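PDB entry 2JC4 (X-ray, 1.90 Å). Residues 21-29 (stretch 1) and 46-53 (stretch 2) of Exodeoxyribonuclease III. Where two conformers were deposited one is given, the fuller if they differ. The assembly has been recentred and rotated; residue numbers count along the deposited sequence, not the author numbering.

Stretch 1 (21-29) LLADNPPDI
Stretch 2, residues 46-53: ALQMMGWH

A helix end and the loop after it pack against a second helix end, and no hydrogen bond crosses between them. Stretch 1 leaves its helix after Ala23: Asp24 is extended (phi/psi -120/119), Asn25 turns to positive phi (53/50), and Pro26 (-67/157) and Pro27 (-80/171) return to extended angles. Stretch 2 closes its helix with a Schellman motif, Trp52 N bonding to Leu47 O (3.2 Å) and Gly51 N to Gln48 O (2.8 Å); Met50 N also bonds to Leu47 O (3.0 Å). Gly51 adopts 95/14, where a CB would jam against the preceding carbonyl O. The nearest CA atoms, those of Ala23 and Met50, lie 8.3 Å apart.

Trp52 (phi/psi -103/133, chi1 m, chi2 84°), its CA-to-CB bond toward stretch 1, presents one face of its indole to Leu22 CD2. In the m,t rotamer, Leu22 sets CD2 3.8 Å from the centroid of the Trp52 six-membered ring, 11° off its normal, a CH-pi contact, while its CD1 reaches Leu47 CD2 at 4.0 Å; Leu47 is also m,t. Branched leucine thus serves both neighbours. The ring edge meets Pro26 CB at 3.7 Å from Trp52 CZ2, and Pro27 O at 3.2 Å from Trp52 CH2, a close approach to a polarised aromatic CH. In Met50 (m,t,p), chi2 t carries SD outward and chi3 p turns CE to lie 4.1 Å from Leu22 CB and 4.2 Å from Ala23 CB, whose small methyl suits this exposed margin.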

ATOM      1  N   LEU A  21      -0.023  12.803  11.656  0.50 22.03           N
ATOM      2  CA  LEU A  21      -0.828  12.687  10.434  0.50 22.12           C
ATOM      3  C   LEU A  21      -2.331  12.497  10.699  0.50 22.28           C
ATOM      4  O   LEU A  21      -3.179  12.933   9.902  0.50 22.56           O
ATOM      5  CB  LEU A  21      -0.289  11.531   9.559  0.50 21.96           C
ATOM      6  CG  LEU A  21      -0.296  11.633   8.027  0.50 20.97           C
ATOM      7  CD1 LEU A  21      -0.016  13.038   7.543  0.50 22.38           C
ATOM      8  CD2 LEU A  21       0.692  10.650   7.413  0.50 22.01           C
ATOM      9  N   LEU A  22      -2.664  11.833  11.802  1.00 21.86           N
ATOM     10  CA  LEU A  22      -4.048  11.626  12.146  1.00 22.58           C
ATOM     11  C   LEU A  22      -4.627  12.870  12.820  1.00 23.52           C
ATOM     12  O   LEU A  22      -5.837  13.090  12.767  1.00 23.19           O
ATOM     13  CB  LEU A  22      -4.256  10.367  13.019  1.00 21.99           C
ATOM     14  CG  LEU A  22      -3.883   9.051  12.297  1.00 21.35           C
ATOM     15  CD1 LEU A  22      -3.977   7.875  13.261  1.00 18.79           C
ATOM     16  CD2 LEU A  22      -4.820   8.844  11.116  1.00 21.36           C
ATOM     17  N   ALA A  23      -3.754  13.667  13.435  1.00 24.64           N
ATOM     18  CA  ALA A  23      -4.208  14.829  14.220  1.00 26.26           C
ATOM     19  C   ALA A  23      -4.516  16.072  13.385  1.00 26.97           C
ATOM     20  O   ALA A  23      -5.361  16.881  13.777  1.00 28.26           O
ATOM     21  CB  ALA A  23      -3.201  15.166  15.345  1.00 25.88           C
ATOM     22  N   ASP A  24      -3.831  16.233  12.259  1.00 27.42           N
ATOM     23  CA  ASP A  24      -4.009  17.409  11.395  1.00 28.41           C
ATOM     24  C   ASP A  24      -4.482  17.027   9.975  1.00 28.68           C
ATOM     25  O   ASP A  24      -3.805  16.283   9.263  1.00 28.82           O
ATOM     26  CB  ASP A  24      -2.704  18.213  11.344  1.00 28.94           C
ATOM     27  N   ASN A  25      -5.660  17.507   9.571  1.00 29.00           N
ATOM     28  CA  ASN A  25      -6.205  17.203   8.227  1.00 29.12           C
ATOM     29  C   ASN A  25      -6.247  15.688   7.929  1.00 28.63           C
ATOM     30  O   ASN A  25      -5.797  15.252   6.852  1.00 28.77           O
ATOM     31  CB  ASN A  25      -5.422  17.943   7.109  1.00 30.11           C
ATOM     32  CG  ASN A  25      -6.199  18.006   5.768  1.00 32.54           C
ATOM     33  OD1 ASN A  25      -7.440  17.885   5.749  1.00 36.92           O
ATOM     34  ND2 ASN A  25      -5.471  18.201   4.652  1.00 30.53           N
ATOM     35  N   PRO A  26      -6.816  14.887   8.871  1.00 27.29           N
ATOM     36  CA  PRO A  26      -6.678  13.418   8.803  1.00 25.40           C
ATOM     37  C   PRO A  26      -7.397  12.812   7.606  1.00 23.52           C
ATOM     38  O   PRO A  26      -8.364  13.393   7.130  1.00 22.09           O
ATOM     39  CB  PRO A  26      -7.368  12.931  10.088  1.00 25.34           C
ATOM     40  CG  PRO A  26      -8.281  14.036  10.490  1.00 26.39           C
ATOM     41  CD  PRO A  26      -7.640  15.316  10.024  1.00 26.93           C
ATOM     42  N   PRO A  27      -6.971  11.604   7.165  1.00 21.69           N
ATOM     43  CA  PRO A  27      -7.814  10.931   6.175  1.00 20.30           C
ATOM     44  C   PRO A  27      -8.973  10.276   6.906  1.00 19.18           C
ATOM     45  O   PRO A  27      -8.998  10.245   8.155  1.00 17.92           O
ATOM     46  CB  PRO A  27      -6.889   9.874   5.578  1.00 20.54           C
ATOM     47  CG  PRO A  27      -5.918   9.523   6.758  1.00 21.82           C
ATOM     48  CD  PRO A  27      -5.796  10.801   7.580  1.00 22.56           C
ATOM     49  N   ASP A  28      -9.942   9.771   6.160  1.00 17.85           N
ATOM     50  CA  ASP A  28     -10.977   8.956   6.747  1.00 16.59           C
ATOM     51  C   ASP A  28     -10.495   7.541   7.073  1.00 15.81           C
ATOM     52  O   ASP A  28     -10.979   6.918   8.038  1.00 14.37           O
ATOM     53  CB  ASP A  28     -12.168   8.916   5.809  1.00 18.20           C
ATOM     54  CG  ASP A  28     -12.707  10.270   5.574  1.00 20.40           C
ATOM     55  OD1 ASP A  28     -13.289  10.816   6.524  1.00 25.31           O
ATOM     56  OD2 ASP A  28     -12.486  10.819   4.494  1.00 21.14           O
ATOM     57  N   ILE A  29      -9.579   7.030   6.243  1.00 13.60           N
ATOM     58  CA  ILE A  29      -9.029   5.679   6.386  1.00 13.78           C
ATOM     59  C   ILE A  29      -7.547   5.777   6.109  1.00 13.57           C
ATOM     60  O   ILE A  29      -7.173   6.358   5.099  1.00 13.46           O
ATOM     61  CB  ILE A  29      -9.641   4.709   5.353  1.00 13.80           C
ATOM     62  CG1 ILE A  29     -11.138   4.560   5.620  1.00 14.66           C
ATOM     63  CG2 ILE A  29      -9.005   3.278   5.428  1.00 13.24           C
ATOM     64  CD1 ILE A  29     -11.903   4.046   4.379  1.00 14.34           C
ATOM     65  N   ALA A  46      -2.515   3.785  21.969  1.00 21.18           N
ATOM     66  CA  ALA A  46      -2.107   5.119  21.506  1.00 20.92           C
ATOM     67  C   ALA A  46      -2.997   5.681  20.401  1.00 20.89           C
ATOM     68  O   ALA A  46      -3.232   6.891  20.360  1.00 20.93           O
ATOM     69  CB  ALA A  46      -0.640   5.140  21.064  1.00 19.54           C
ATOM     70  N   LEU A  47      -3.488   4.815  19.507  1.00 20.12           N
ATOM     71  CA  LEU A  47      -4.327   5.273  18.393  1.00 19.82           C
ATOM     72  C   LEU A  47      -5.807   5.297  18.750  1.00 19.72           C
ATOM     73  O   LEU A  47      -6.537   6.215  18.357  1.00 19.27           O
ATOM     74  CB  LEU A  47      -4.130   4.374  17.175  1.00 19.91           C
ATOM     75  CG  LEU A  47      -2.701   4.319  16.640  1.00 18.85           C
ATOM     76  CD1 LEU A  47      -2.541   3.221  15.563  1.00 22.28           C
ATOM     77  CD2 LEU A  47      -2.282   5.678  16.094  1.00 19.85           C
ATOM     78  N   GLN A  48      -6.252   4.255  19.454  1.00 19.53           N
ATOM     79  CA  GLN A  48      -7.622   4.177  19.954  1.00 20.00           C
ATOM     80  C   GLN A  48      -7.945   5.363  20.867  1.00 20.51           C
ATOM     81  O   GLN A  48      -9.043   5.917  20.802  1.00 20.50           O
ATOM     82  CB  GLN A  48      -7.858   2.828  20.655  1.00 20.52           C
ATOM     83  CG  GLN A  48      -7.759   1.645  19.652  1.00 21.70           C
ATOM     84  CD  GLN A  48      -7.834   0.255  20.278  1.00 26.68           C
ATOM     85  OE1 GLN A  48      -8.394  -0.684  19.674  1.00 29.33           O
ATOM     86  NE2 GLN A  48      -7.256   0.104  21.469  1.00 25.61           N
ATOM     87  N   MET A  49      -6.970   5.757  21.692  1.00 20.34           N
ATOM     88  CA  MET A  49      -7.157   6.861  22.627  1.00 21.27           C
ATOM     89  C   MET A  49      -7.247   8.173  21.904  1.00 20.76           C
ATOM     90  O   MET A  49      -7.627   9.191  22.507  1.00 19.97           O
ATOM     91  CB  MET A  49      -6.070   6.872  23.711  1.00 21.45           C
ATOM     92  CG  MET A  49      -6.283   5.720  24.694  1.00 25.14           C
ATOM     93  SD  MET A  49      -5.083   5.649  26.062  1.00 33.18           S
ATOM     94  CE  MET A  49      -5.239   7.286  26.759  1.00 33.75           C
ATOM     95  N   MET A  50      -6.925   8.158  20.604  1.00 19.21           N
ATOM     96  CA  MET A  50      -7.073   9.323  19.754  0.50 19.27           C
ATOM     97  C   MET A  50      -8.414   9.299  19.016  1.00 19.23           C
ATOM     98  O   MET A  50      -8.716  10.189  18.251  1.00 20.28           O
ATOM     99  CB  MET A  50      -5.927   9.393  18.746  0.50 19.40           C
ATOM    100  CG  MET A  50      -4.637   9.995  19.297  0.50 18.31           C
ATOM    101  SD  MET A  50      -3.253   9.984  18.121  0.50 20.05           S
ATOM    102  CE  MET A  50      -3.629  11.344  17.002  0.50 15.81           C
ATOM    103  N   GLY A  51      -9.197   8.265  19.235  1.00 19.01           N
ATOM    104  CA  GLY A  51     -10.515   8.156  18.597  1.00 19.82           C
ATOM    105  C   GLY A  51     -10.522   7.345  17.309  1.00 20.21           C
ATOM    106  O   GLY A  51     -11.493   7.396  16.551  1.00 21.89           O
ATOM    107  N   TRP A  52      -9.448   6.594  17.063  1.00 20.02           N
ATOM    108  CA  TRP A  52      -9.365   5.742  15.876  1.00 19.89           C
ATOM    109  C   TRP A  52      -9.596   4.275  16.147  1.00 20.03           C
ATOM    110  O   TRP A  52      -8.995   3.707  17.063  1.00 21.05           O
ATOM    111  CB  TRP A  52      -8.020   5.954  15.178  1.00 20.17           C
ATOM    112  CG  TRP A  52      -7.884   7.379  14.730  1.00 19.95           C
ATOM    113  CD1 TRP A  52      -7.452   8.446  15.490  1.00 22.18           C
ATOM    114  CD2 TRP A  52      -8.211   7.915  13.441  1.00 19.95           C
ATOM    115  NE1 TRP A  52      -7.503   9.611  14.748  1.00 23.88           N
ATOM    116  CE2 TRP A  52      -7.980   9.317  13.495  1.00 21.63           C
ATOM    117  CE3 TRP A  52      -8.694   7.355  12.248  1.00 15.77           C
ATOM    118  CZ2 TRP A  52      -8.170  10.150  12.390  1.00 20.45           C
ATOM    119  CZ3 TRP A  52      -8.894   8.191  11.161  1.00 20.43           C
ATOM    120  CH2 TRP A  52      -8.639   9.573  11.243  1.00 20.25           C
ATOM    121  N   HIS A  53     -10.430   3.644  15.324  1.00 19.38           N
ATOM    122  CA  HIS A  53     -10.572   2.178  15.341  1.00 19.24           C
ATOM    123  C   HIS A  53      -9.447   1.534  14.528  1.00 18.87           C
ATOM    124  O   HIS A  53      -9.079   2.050  13.478  1.00 17.19           O
ATOM    125  CB  HIS A  53     -11.917   1.785  14.773  1.00 20.17           C
ATOM    126  CG  HIS A  53     -13.074   2.347  15.542  1.00 22.50           C
ATOM    127  ND1 HIS A  53     -13.436   1.875  16.786  1.00 26.51           N
ATOM    128  CD2 HIS A  53     -13.930   3.352  15.255  1.00 25.30           C
ATOM    129  CE1 HIS A  53     -14.476   2.561  17.226  1.00 27.68           C
ATOM    130  NE2 HIS A  53     -14.793   3.466  16.315  1.00 27.53           N
TER